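Local coordinates for protein restriction endonuclease S subunits (Thermoanaerobacter tengcongensis, PDB 3OKG) that probably serves as the DNA-binding specificity subunit of a type I restriction-modification system, assembling with M polypeptides into the methyltransferase, at residues P157-D161 with N162-N166; C307-G310 with R311-A315; R369-V372 with A373-Q377. All blocks are in the same frame, centred on the assembly; numbering follows the deposited sequence.

How the contacts relate
The three contacts follow one another along the chain and stay separate in space. Contact 1, where the loop 157-161 runs into helix 161-165, falls within the first DNA specificity region; contacts 2 and 3 both fall within the second. Contact 1 lies about 64 Å from contact 2 and about 61 Å from contact 3, centre to centre, on the opposite side of the chain's centre. Contact 2 turns from strand 307-309 into strand 313-318, linking two sheets, whereas contact 3 lies in helix 365-388, about 28 Å away between centres. That helix packs on helix 174-216, consistent with two recognition domains held apart by a coiled coil.

Contact 1 of 3, residues P157-D161 with N162-N166; sequences PAVTD and NDVYN. With SO4 (sulfate ion), chain F.
Thr160 and Asp163 grip each other in a capping box at the start of helix 161-165. Two reciprocal bonds make it: Asp163 N donates to Thr160 OG1 over 3.0 Å, and Thr160 N reaches Asp163 OD2 over 3.1 Å, meeting that oxygen from well above the carboxylate plane. The threonine rotamer (chi1 66°) puts OG1 within bonding distance of Asp163 N. Behind the cap, Val164 N bonds to Thr160 O and Tyr165 N to Asp161 O, the latter at 2.9 Å.

A water gives one bond to Ala158 O and another to Asp163 OD2, 2.6 Å away, tying the loop to the same carboxylate. Apolar contact is slight: Val159 CG1 meets Val164 CG2 at 4.0 Å, the side chains roughly at right angles. Asp161 forms a salt bridge with Lys83, while Tyr165 OH bonds to Val120 O on strand 118-121.

In a sulfate, probably from the crystallisation liquor, O4 accepts from Thr160 OG1 at 3.1 Å and O2 from Asn162 ND2 at 3.0 Å. Thr160 OG1 thus serves helix and anion at once, and the positive end of the helix dipole would probably favour both the anion and the Asp163 carboxylate.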
ATOM      1  N   PRO A 157      -9.800 -32.147  12.304  1.00 26.09           N
ATOM      2  CA  PRO A 157      -9.745 -31.139  13.380  1.00 30.05           C
ATOM      3  C   PRO A 157      -9.001 -29.859  12.976  1.00 26.30           C
ATOM      4  O   PRO A 157      -8.101 -29.883  12.148  1.00 21.44           O
ATOM      5  CB  PRO A 157      -8.969 -31.844  14.495  1.00 23.90           C
ATOM      6  CG  PRO A 157      -9.193 -33.335  14.248  1.00 26.70           C
ATOM      7  CD  PRO A 157      -9.223 -33.440  12.728  1.00 23.35           C
ATOM      8  N   ALA A 158      -9.387 -28.745  13.581  1.00 23.15           N
ATOM      9  CA  ALA A 158      -8.646 -27.499  13.422  1.00 23.14           C
ATOM     10  C   ALA A 158      -7.314 -27.621  14.195  1.00 26.43           C
ATOM     11  O   ALA A 158      -7.078 -28.640  14.854  1.00 23.21           O
ATOM     12  CB  ALA A 158      -9.490 -26.318  13.931  1.00 22.70           C
ATOM     13  N   VAL A 159      -6.433 -26.623  14.080  1.00 23.25           N
ATOM     14  CA  VAL A 159      -5.150 -26.653  14.793  1.00 21.11           C
ATOM     15  C   VAL A 159      -5.358 -26.739  16.306  1.00 21.59           C
ATOM     16  O   VAL A 159      -6.241 -26.076  16.851  1.00 26.15           O
ATOM     17  CB  VAL A 159      -4.307 -25.391  14.479  1.00 25.25           C
ATOM     18  CG1 VAL A 159      -3.065 -25.312  15.410  1.00 22.26           C
ATOM     19  CG2 VAL A 159      -3.888 -25.402  13.028  1.00 21.70           C
ATOM     20  N   THR A 160      -4.541 -27.546  16.983  1.00 20.31           N
ATOM     21  CA  THR A 160      -4.627 -27.708  18.436  1.00 23.55           C
ATOM     22  C   THR A 160      -3.394 -27.100  19.118  1.00 20.38           C
ATOM     23  O   THR A 160      -2.391 -26.834  18.450  1.00 19.11           O
ATOM     24  CB  THR A 160      -4.651 -29.204  18.847  1.00 22.61           C
ATOM     25  OG1 THR A 160      -3.393 -29.811  18.531  1.00 21.04           O
ATOM     26  CG2 THR A 160      -5.779 -29.964  18.165  1.00 27.19           C
ATOM     27  N   ASP A 161      -3.463 -26.903  20.434  1.00 18.13           N
ATOM     28  CA  ASP A 161      -2.296 -26.401  21.172  1.00 24.20           C
ATOM     29  C   ASP A 161      -1.137 -27.399  21.008  1.00 21.39           C
ATOM     30  O   ASP A 161       0.017 -27.015  20.812  1.00 20.76           O
ATOM     31  CB  ASP A 161      -2.606 -26.259  22.661  1.00 21.87           C
ATOM     32  CG  ASP A 161      -3.616 -25.148  22.966  1.00 29.64           C
ATOM     33  OD1 ASP A 161      -3.838 -24.260  22.119  1.00 22.83           O
ATOM     34  OD2 ASP A 161      -4.197 -25.171  24.068  1.00 36.74           O
ATOM     35  N   ASN A 162      -1.429 -28.698  21.122  1.00 21.48           N
ATOM     36  CA  ASN A 162      -0.349 -29.696  20.926  1.00 20.42           C
ATOM     37  C   ASN A 162       0.323 -29.606  19.547  1.00 19.81           C
ATOM     38  O   ASN A 162       1.528 -29.807  19.434  1.00 19.25           O
ATOM     39  CB  ASN A 162      -0.857 -31.130  21.178  1.00 22.49           C
ATOM     40  CG  ASN A 162      -1.083 -31.396  22.642  1.00 40.03           C
ATOM     41  OD1 ASN A 162      -0.474 -30.742  23.495  1.00 32.04           O
ATOM     42  ND2 ASN A 162      -1.973 -32.330  22.951  1.00 33.03           N
ATOM     43  N   ASP A 163      -0.455 -29.300  18.514  1.00 17.18           N
ATOM     44  CA  ASP A 163       0.118 -29.126  17.178  1.00 23.08           C
ATOM     45  C   ASP A 163       1.186 -28.019  17.238  1.00 22.30           C
ATOM     46  O   ASP A 163       2.278 -28.133  16.682  1.00 16.94           O
ATOM     47  CB  ASP A 163      -0.959 -28.685  16.173  1.00 21.63           C
ATOM     48  CG  ASP A 163      -1.933 -29.808  15.795  1.00 22.14           C
ATOM     49  OD1 ASP A 163      -1.672 -30.974  16.133  1.00 20.32           O
ATOM     50  OD2 ASP A 163      -2.960 -29.495  15.156  1.00 24.84           O
ATOM     51  N   VAL A 164       0.856 -26.923  17.904  1.00 18.66           N
ATOM     52  CA  VAL A 164       1.823 -25.826  18.013  1.00 18.98           C
ATOM     53  C   VAL A 164       3.058 -26.258  18.826  1.00 15.59           C
ATOM     54  O   VAL A 164       4.203 -26.033  18.414  1.00 18.45           O
ATOM     55  CB  VAL A 164       1.153 -24.571  18.614  1.00 18.85           C
ATOM     56  CG1 VAL A 164       2.175 -23.406  18.776  1.00 18.88           C
ATOM     57  CG2 VAL A 164      -0.067 -24.133  17.743  1.00 17.30           C
ATOM     58  N   TYR A 165       2.836 -26.889  19.971  1.00 17.02           N
ATOM     59  CA  TYR A 165       3.956 -27.318  20.805  1.00 20.96           C
ATOM     60  C   TYR A 165       4.844 -28.321  20.052  1.00 25.08           C
ATOM     61  O   TYR A 165       6.024 -28.442  20.345  1.00 19.56           O
ATOM     62  CB  TYR A 165       3.489 -27.958  22.115  1.00 23.10           C
ATOM     63  CG  TYR A 165       2.731 -27.038  23.054  1.00 21.55           C
ATOM     64  CD1 TYR A 165       3.226 -25.762  23.377  1.00 22.36           C
ATOM     65  CD2 TYR A 165       1.561 -27.458  23.652  1.00 20.62           C
ATOM     66  CE1 TYR A 165       2.526 -24.916  24.262  1.00 23.53           C
ATOM     67  CE2 TYR A 165       0.872 -26.642  24.542  1.00 22.72           C
ATOM     68  CZ  TYR A 165       1.361 -25.373  24.848  1.00 20.18           C
ATOM     69  OH  TYR A 165       0.637 -24.561  25.714  1.00 22.06           O
ATOM     70  N   ASN A 166       4.277 -29.023  19.075  1.00 19.88           N
ATOM     71  CA  ASN A 166       5.040 -30.043  18.352  1.00 20.42           C
ATOM     72  C   ASN A 166       5.914 -29.508  17.232  1.00 19.70           C
ATOM     73  O   ASN A 166       6.736 -30.241  16.662  1.00 21.46           O
ATOM     74  CB  ASN A 166       4.091 -31.129  17.803  1.00 18.48           C
ATOM     75  CG  ASN A 166       3.620 -32.070  18.889  1.00 25.68           C
ATOM     76  OD1 ASN A 166       4.260 -32.185  19.938  1.00 23.72           O
ATOM     77  ND2 ASN A 166       2.495 -32.758  18.648  1.00 23.66           N
TER
HETATM   78  S   SO4 F 402      -4.373 -33.258  20.578  1.00 90.83           S
HETATM   79  O1  SO4 F 402      -4.874 -32.213  21.472  1.00 43.84           O
HETATM   80  O2  SO4 F 402      -3.658 -34.272  21.360  1.00 69.01           O
HETATM   81  O3  SO4 F 402      -5.523 -33.827  19.853  1.00 46.54           O
HETATM   82  O4  SO4 F 402      -3.445 -32.673  19.612  1.00 44.25           O
HETATM   83  O   HOH W   1      -5.238 -30.701  14.662  1.00 24.72           O
HETATM   84  O   HOH W   2      -2.242 -23.257  26.049  1.00 21.19           O

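Contact 2 of 3, residues C307-G310 with R311-A315; sequences CCIG and RGLAA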
ATOM      1  N   CYS A 307      -7.231   8.950 -34.288  1.00 32.06           N
ATOM      2  CA  CYS A 307      -8.479   8.507 -33.689  1.00 40.03           C
ATOM      3  C   CYS A 307      -9.527   9.564 -33.970  1.00 48.49           C
ATOM      4  O   CYS A 307      -9.232  10.546 -34.651  1.00 42.55           O
ATOM      5  CB  CYS A 307      -8.319   8.286 -32.185  1.00 38.23           C
ATOM      6  SG  CYS A 307      -7.813   9.776 -31.204  1.00 37.31           S
ATOM      7  N   CYS A 308     -10.740   9.370 -33.456  1.00 37.63           N
ATOM      8  CA  CYS A 308     -11.779  10.394 -33.558  1.00 37.79           C
ATOM      9  C   CYS A 308     -12.556  10.511 -32.256  1.00 48.08           C
ATOM     10  O   CYS A 308     -12.669   9.548 -31.496  1.00 41.32           O
ATOM     11  CB  CYS A 308     -12.712  10.136 -34.744  1.00 39.89           C
ATOM     12  SG  CYS A 308     -13.455   8.490 -34.765  1.00 47.15           S
ATOM     13  N   ILE A 309     -13.084  11.706 -32.011  1.00 31.26           N
ATOM     14  CA  ILE A 309     -13.634  12.077 -30.722  1.00 37.48           C
ATOM     15  C   ILE A 309     -15.075  12.557 -30.813  1.00 42.15           C
ATOM     16  O   ILE A 309     -15.467  13.196 -31.794  1.00 38.44           O
ATOM     17  CB  ILE A 309     -12.768  13.192 -30.096  1.00 37.93           C
ATOM     18  CG1 ILE A 309     -12.667  14.397 -31.054  1.00 31.61           C
ATOM     19  CG2 ILE A 309     -11.364  12.645 -29.791  1.00 35.68           C
ATOM     20  CD1 ILE A 309     -12.108  15.670 -30.412  1.00 40.71           C
ATOM     21  N   GLY A 310     -15.850  12.268 -29.773  1.00 39.38           N
ATOM     22  CA  GLY A 310     -17.250  12.637 -29.734  1.00 34.59           C
ATOM     23  C   GLY A 310     -17.580  13.831 -28.862  1.00 44.86           C
ATOM     24  O   GLY A 310     -16.694  14.542 -28.379  1.00 45.67           O
ATOM     25  N   ARG A 311     -18.881  14.045 -28.681  1.00 42.95           N
ATOM     26  CA  ARG A 311     -19.447  15.126 -27.866  1.00 50.60           C
ATOM     27  C   ARG A 311     -18.623  15.543 -26.659  1.00 45.18           C
ATOM     28  O   ARG A 311     -18.637  16.708 -26.267  1.00 44.79           O
ATOM     29  CB  ARG A 311     -20.784  14.666 -27.278  1.00 53.75           C
ATOM     30  CG  ARG A 311     -22.055  15.155 -27.926  1.00 74.35           C
ATOM     31  CD  ARG A 311     -23.123  15.131 -26.842  1.00 73.73           C
ATOM     32  NE  ARG A 311     -24.474  14.839 -27.306  1.00 98.51           N
ATOM     33  CZ  ARG A 311     -25.490  14.568 -26.488  1.00103.06           C
ATOM     34  NH1 ARG A 311     -25.299  14.552 -25.173  1.00 90.25           N
ATOM     35  NH2 ARG A 311     -26.695  14.310 -26.981  1.00 94.38           N
ATOM     36  N   GLY A 312     -17.976  14.572 -26.020  1.00 45.88           N
ATOM     37  CA  GLY A 312     -17.411  14.784 -24.700  1.00 53.02           C
ATOM     38  C   GLY A 312     -16.007  15.352 -24.690  1.00 36.61           C
ATOM     39  O   GLY A 312     -15.531  15.830 -23.647  1.00 38.98           O
ATOM     40  N   LEU A 313     -15.350  15.296 -25.844  1.00 36.82           N
ATOM     41  CA  LEU A 313     -13.947  15.680 -25.960  1.00 36.34           C
ATOM     42  C   LEU A 313     -13.724  16.878 -26.880  1.00 46.68           C
ATOM     43  O   LEU A 313     -14.518  17.134 -27.786  1.00 35.53           O
ATOM     44  CB  LEU A 313     -13.140  14.509 -26.512  1.00 34.09           C
ATOM     45  CG  LEU A 313     -13.107  13.260 -25.628  1.00 35.94           C
ATOM     46  CD1 LEU A 313     -12.224  12.213 -26.243  1.00 33.71           C
ATOM     47  CD2 LEU A 313     -12.620  13.638 -24.231  1.00 34.86           C
ATOM     48  N   ALA A 314     -12.642  17.609 -26.626  1.00 32.80           N
ATOM     49  CA  ALA A 314     -12.026  18.459 -27.636  1.00 35.29           C
ATOM     50  C   ALA A 314     -10.598  17.933 -27.836  1.00 32.43           C
ATOM     51  O   ALA A 314     -10.025  17.343 -26.927  1.00 35.15           O
ATOM     52  CB  ALA A 314     -12.011  19.915 -27.170  1.00 34.47           C
ATOM     53  N   ALA A 315     -10.037  18.106 -29.029  1.00 37.74           N
ATOM     54  CA  ALA A 315      -8.619  17.831 -29.245  1.00 32.38           C
ATOM     55  C   ALA A 315      -7.863  19.145 -29.504  1.00 32.56           C
ATOM     56  O   ALA A 315      -8.350  20.019 -30.233  1.00 33.03           O
ATOM     57  CB  ALA A 315      -8.429  16.878 -30.393  1.00 35.19           C
TER
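Ile309 turns its CG1 branch into the space between its own backbone N and carbonyl carbon (chi1 56°), and a nearly extended chi2 of 167° then carries CD1 across to the backbone ahead of Ala315. Leu313 answers from the other strand with CG opposite its own carbonyl carbon, which lays CD1 beside the beta-branch of the isoleucine. Ile309 CG2 consequently touches Leu313 CD1 at 3.7 Å. Ile309 CB and Leu313 CB lie 3.8 Å apart. The long branch of Ile309 goes further along the strand: its CD1 lies 3.5 Å from Ala315 N and 3.9 Å from Ala315 CB, so a single side chain spans two positions of strand 313-318.

The chain bends through a type I beta turn from Gly310 to Leu313, the two short strands running at 130° to each other. Leu313 N closes it by donating to Gly310 O over 3.0 Å, a bond nearly straight at the hydrogen, although the donor is tilted from the carbonyl plane. Arg311, at the exposed corner, has its guanidinium close to that of Arg294, a pair of like charges.

Strand 307-309 belongs to the sheet with strand 257-260, and strand 313-318 to the one with strand 289-292; Ile309 and Ala315 both also touch Leu290. The turn satisfies the buried Gly310 carbonyl internally, and apolar contacts flank it where the chain passes from one sheet to the next.

Contact 3 of 3, residues R369-V372 with A373-Q377; sequences RRIV and AYLDQ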
ATOM      1  N   ARG A 369      11.057  23.816 -23.231  1.00 25.68           N
ATOM      2  CA  ARG A 369      11.626  22.479 -23.106  1.00 26.03           C
ATOM      3  C   ARG A 369      12.474  22.366 -21.833  1.00 27.09           C
ATOM      4  O   ARG A 369      12.402  21.369 -21.121  1.00 29.22           O
ATOM      5  CB  ARG A 369      12.431  22.088 -24.353  1.00 32.77           C
ATOM      6  CG  ARG A 369      11.536  21.762 -25.561  1.00 37.67           C
ATOM      7  CD  ARG A 369      12.335  21.166 -26.729  1.00 39.14           C
ATOM      8  NE  ARG A 369      13.332  22.106 -27.234  1.00 48.73           N
ATOM      9  CZ  ARG A 369      13.207  22.799 -28.366  1.00 69.52           C
ATOM     10  NH1 ARG A 369      12.126  22.648 -29.125  1.00 47.52           N
ATOM     11  NH2 ARG A 369      14.170  23.641 -28.737  1.00 46.35           N
ATOM     12  N   ARG A 370      13.256  23.405 -21.558  1.00 25.07           N
ATOM     13  CA  ARG A 370      14.105  23.465 -20.352  1.00 28.05           C
ATOM     14  C   ARG A 370      13.277  23.323 -19.067  1.00 36.35           C
ATOM     15  O   ARG A 370      13.637  22.570 -18.161  1.00 29.17           O
ATOM     16  CB  ARG A 370      14.899  24.785 -20.332  1.00 36.64           C
ATOM     17  CG  ARG A 370      15.991  24.873 -19.247  1.00 35.72           C
ATOM     18  CD  ARG A 370      16.634  26.271 -19.196  1.00 35.57           C
ATOM     19  NE  ARG A 370      15.728  27.229 -18.568  1.00 37.61           N
ATOM     20  CZ  ARG A 370      15.586  27.366 -17.253  1.00 40.66           C
ATOM     21  NH1 ARG A 370      16.310  26.622 -16.417  1.00 43.85           N
ATOM     22  NH2 ARG A 370      14.720  28.242 -16.768  1.00 34.62           N
ATOM     23  N   ILE A 371      12.160  24.041 -19.003  1.00 27.58           N
ATOM     24  CA  ILE A 371      11.263  23.995 -17.861  1.00 31.49           C
ATOM     25  C   ILE A 371      10.495  22.674 -17.781  1.00 21.70           C
ATOM     26  O   ILE A 371      10.345  22.113 -16.696  1.00 27.16           O
ATOM     27  CB  ILE A 371      10.260  25.181 -17.881  1.00 28.25           C
ATOM     28  CG1 ILE A 371      11.010  26.500 -17.696  1.00 28.93           C
ATOM     29  CG2 ILE A 371       9.212  25.017 -16.785  1.00 29.68           C
ATOM     30  CD1 ILE A 371      10.129  27.734 -17.918  1.00 23.01           C
ATOM     31  N   VAL A 372      10.051  22.149 -18.922  1.00 21.13           N
ATOM     32  CA  VAL A 372       9.389  20.828 -18.950  1.00 23.76           C
ATOM     33  C   VAL A 372      10.329  19.725 -18.407  1.00 40.01           C
ATOM     34  O   VAL A 372       9.908  18.820 -17.686  1.00 26.22           O
ATOM     35  CB  VAL A 372       8.865  20.447 -20.370  1.00 22.01           C
ATOM     36  CG1 VAL A 372       8.575  18.964 -20.481  1.00 23.63           C
ATOM     37  CG2 VAL A 372       7.560  21.211 -20.694  1.00 25.62           C
ATOM     38  N   ALA A 373      11.602  19.798 -18.757  1.00 28.27           N
ATOM     39  CA  ALA A 373      12.555  18.809 -18.246  1.00 32.76           C
ATOM     40  C   ALA A 373      12.609  18.851 -16.704  1.00 27.08           C
ATOM     41  O   ALA A 373      12.635  17.822 -16.036  1.00 28.49           O
ATOM     42  CB  ALA A 373      13.917  19.053 -18.837  1.00 31.91           C
ATOM     43  N   TYR A 374      12.591  20.053 -16.144  1.00 26.71           N
ATOM     44  CA  TYR A 374      12.591  20.213 -14.695  1.00 24.81           C
ATOM     45  C   TYR A 374      11.322  19.665 -14.039  1.00 33.43           C
ATOM     46  O   TYR A 374      11.398  18.925 -13.066  1.00 25.35           O
ATOM     47  CB  TYR A 374      12.812  21.673 -14.310  1.00 26.76           C
ATOM     48  CG  TYR A 374      12.567  21.950 -12.851  1.00 31.62           C
ATOM     49  CD1 TYR A 374      13.457  21.489 -11.876  1.00 31.68           C
ATOM     50  CD2 TYR A 374      11.460  22.676 -12.442  1.00 33.92           C
ATOM     51  CE1 TYR A 374      13.243  21.736 -10.523  1.00 27.82           C
ATOM     52  CE2 TYR A 374      11.237  22.943 -11.083  1.00 46.55           C
ATOM     53  CZ  TYR A 374      12.133  22.469 -10.133  1.00 51.48           C
ATOM     54  OH  TYR A 374      11.921  22.719  -8.791  1.00 35.73           O
ATOM     55  N   LEU A 375      10.156  20.046 -14.557  1.00 22.88           N
ATOM     56  CA  LEU A 375       8.877  19.554 -14.041  1.00 24.06           C
ATOM     57  C   LEU A 375       8.747  18.037 -14.174  1.00 25.97           C
ATOM     58  O   LEU A 375       8.157  17.388 -13.319  1.00 22.79           O
ATOM     59  CB  LEU A 375       7.700  20.212 -14.796  1.00 22.56           C
ATOM     60  CG  LEU A 375       7.522  21.731 -14.594  1.00 21.64           C
ATOM     61  CD1 LEU A 375       6.314  22.207 -15.448  1.00 18.85           C
ATOM     62  CD2 LEU A 375       7.327  22.082 -13.129  1.00 20.82           C
ATOM     63  N   ASP A 376       9.240  17.491 -15.280  1.00 22.11           N
ATOM     64  CA  ASP A 376       9.175  16.054 -15.500  1.00 21.81           C
ATOM     65  C   ASP A 376       9.908  15.319 -14.382  1.00 25.14           C
ATOM     66  O   ASP A 376       9.444  14.274 -13.924  1.00 26.98           O
ATOM     67  CB  ASP A 376       9.816  15.677 -16.835  1.00 26.69           C
ATOM     68  CG  ASP A 376       8.895  15.918 -18.016  1.00 38.60           C
ATOM     69  OD1 ASP A 376       7.690  16.198 -17.808  1.00 34.74           O
ATOM     70  OD2 ASP A 376       9.392  15.812 -19.151  1.00 33.54           O
ATOM     71  N   GLN A 377      11.058  15.853 -13.969  1.00 25.39           N
ATOM     72  CA  GLN A 377      11.826  15.211 -12.889  1.00 28.39           C
ATOM     73  C   GLN A 377      10.989  15.145 -11.599  1.00 27.82           C
ATOM     74  O   GLN A 377      10.877  14.107 -10.970  1.00 24.99           O
ATOM     75  CB  GLN A 377      13.156  15.948 -12.672  1.00 32.09           C
ATOM     76  CG  GLN A 377      13.920  15.552 -11.425  1.00 42.84           C
ATOM     77  CD  GLN A 377      15.107  14.632 -11.711  1.00 71.79           C
ATOM     78  OE1 GLN A 377      15.153  13.937 -12.735  1.00 47.68           O
ATOM     79  NE2 GLN A 377      16.077  14.628 -10.798  1.00 49.50           N
TER
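Val372 and Asp376, one helical turn apart, form the closer-packed part of this contact. Asp376 N donates to Val372 O over 2.8 Å, and the aspartate side chain folds back over the same carbonyl, with Asp376 CG 3.1 Å from Val372 O. CG of Asp376 is anti to the residue's own carbonyl carbon (chi1 -80°), which brings Asp376 OD2 to 3.5 Å from Val372 CG1. Neither carboxylate oxygen bonds to the Val372 carbonyl, since all of them are acceptors; the polar end is claimed instead by Tyr329, whose OH is hydrogen-bonded to Asp376 OD1. With an alanine here, lacking the carboxylate, the Tyr329 hydroxyl would probably lose this partner and a gap would open beside Val372 CG1.

Ile371 and Leu375 form the buried side. Leu375 N meets Ile371 O at 3.0 Å in a straight bond, but their side chains merely approach, Ile371 CG2 and Leu375 CD1 standing 4.3 Å apart, and both pack against neighbouring helices.

The solvent side is looser. Ala373 N holds Arg369 O at 2.9 Å, whereas the next bond, from Tyr374 N to Arg370 O, is weak at 3.4 Å. Arg369 pairs with Glu323, and Arg370 with Glu367 of the same helix, both as salt bridges. Tyr374, though exposed, has Ile371 O at its ring edge, near the ring plane, and touches Leu208 and Ala212.

These are the i to i+4 contacts of an alpha-helix, and a coiled coil is predicted from Ile371 onward, consistent with the packing of helix 365-388 on helix 174-216. Ile371 meets that helix at Val216 and Leu375 at Ala212, while Ile371, Val372 and Leu375 rest on Trp326, Phe325 and Tyr329 of helix 324-333.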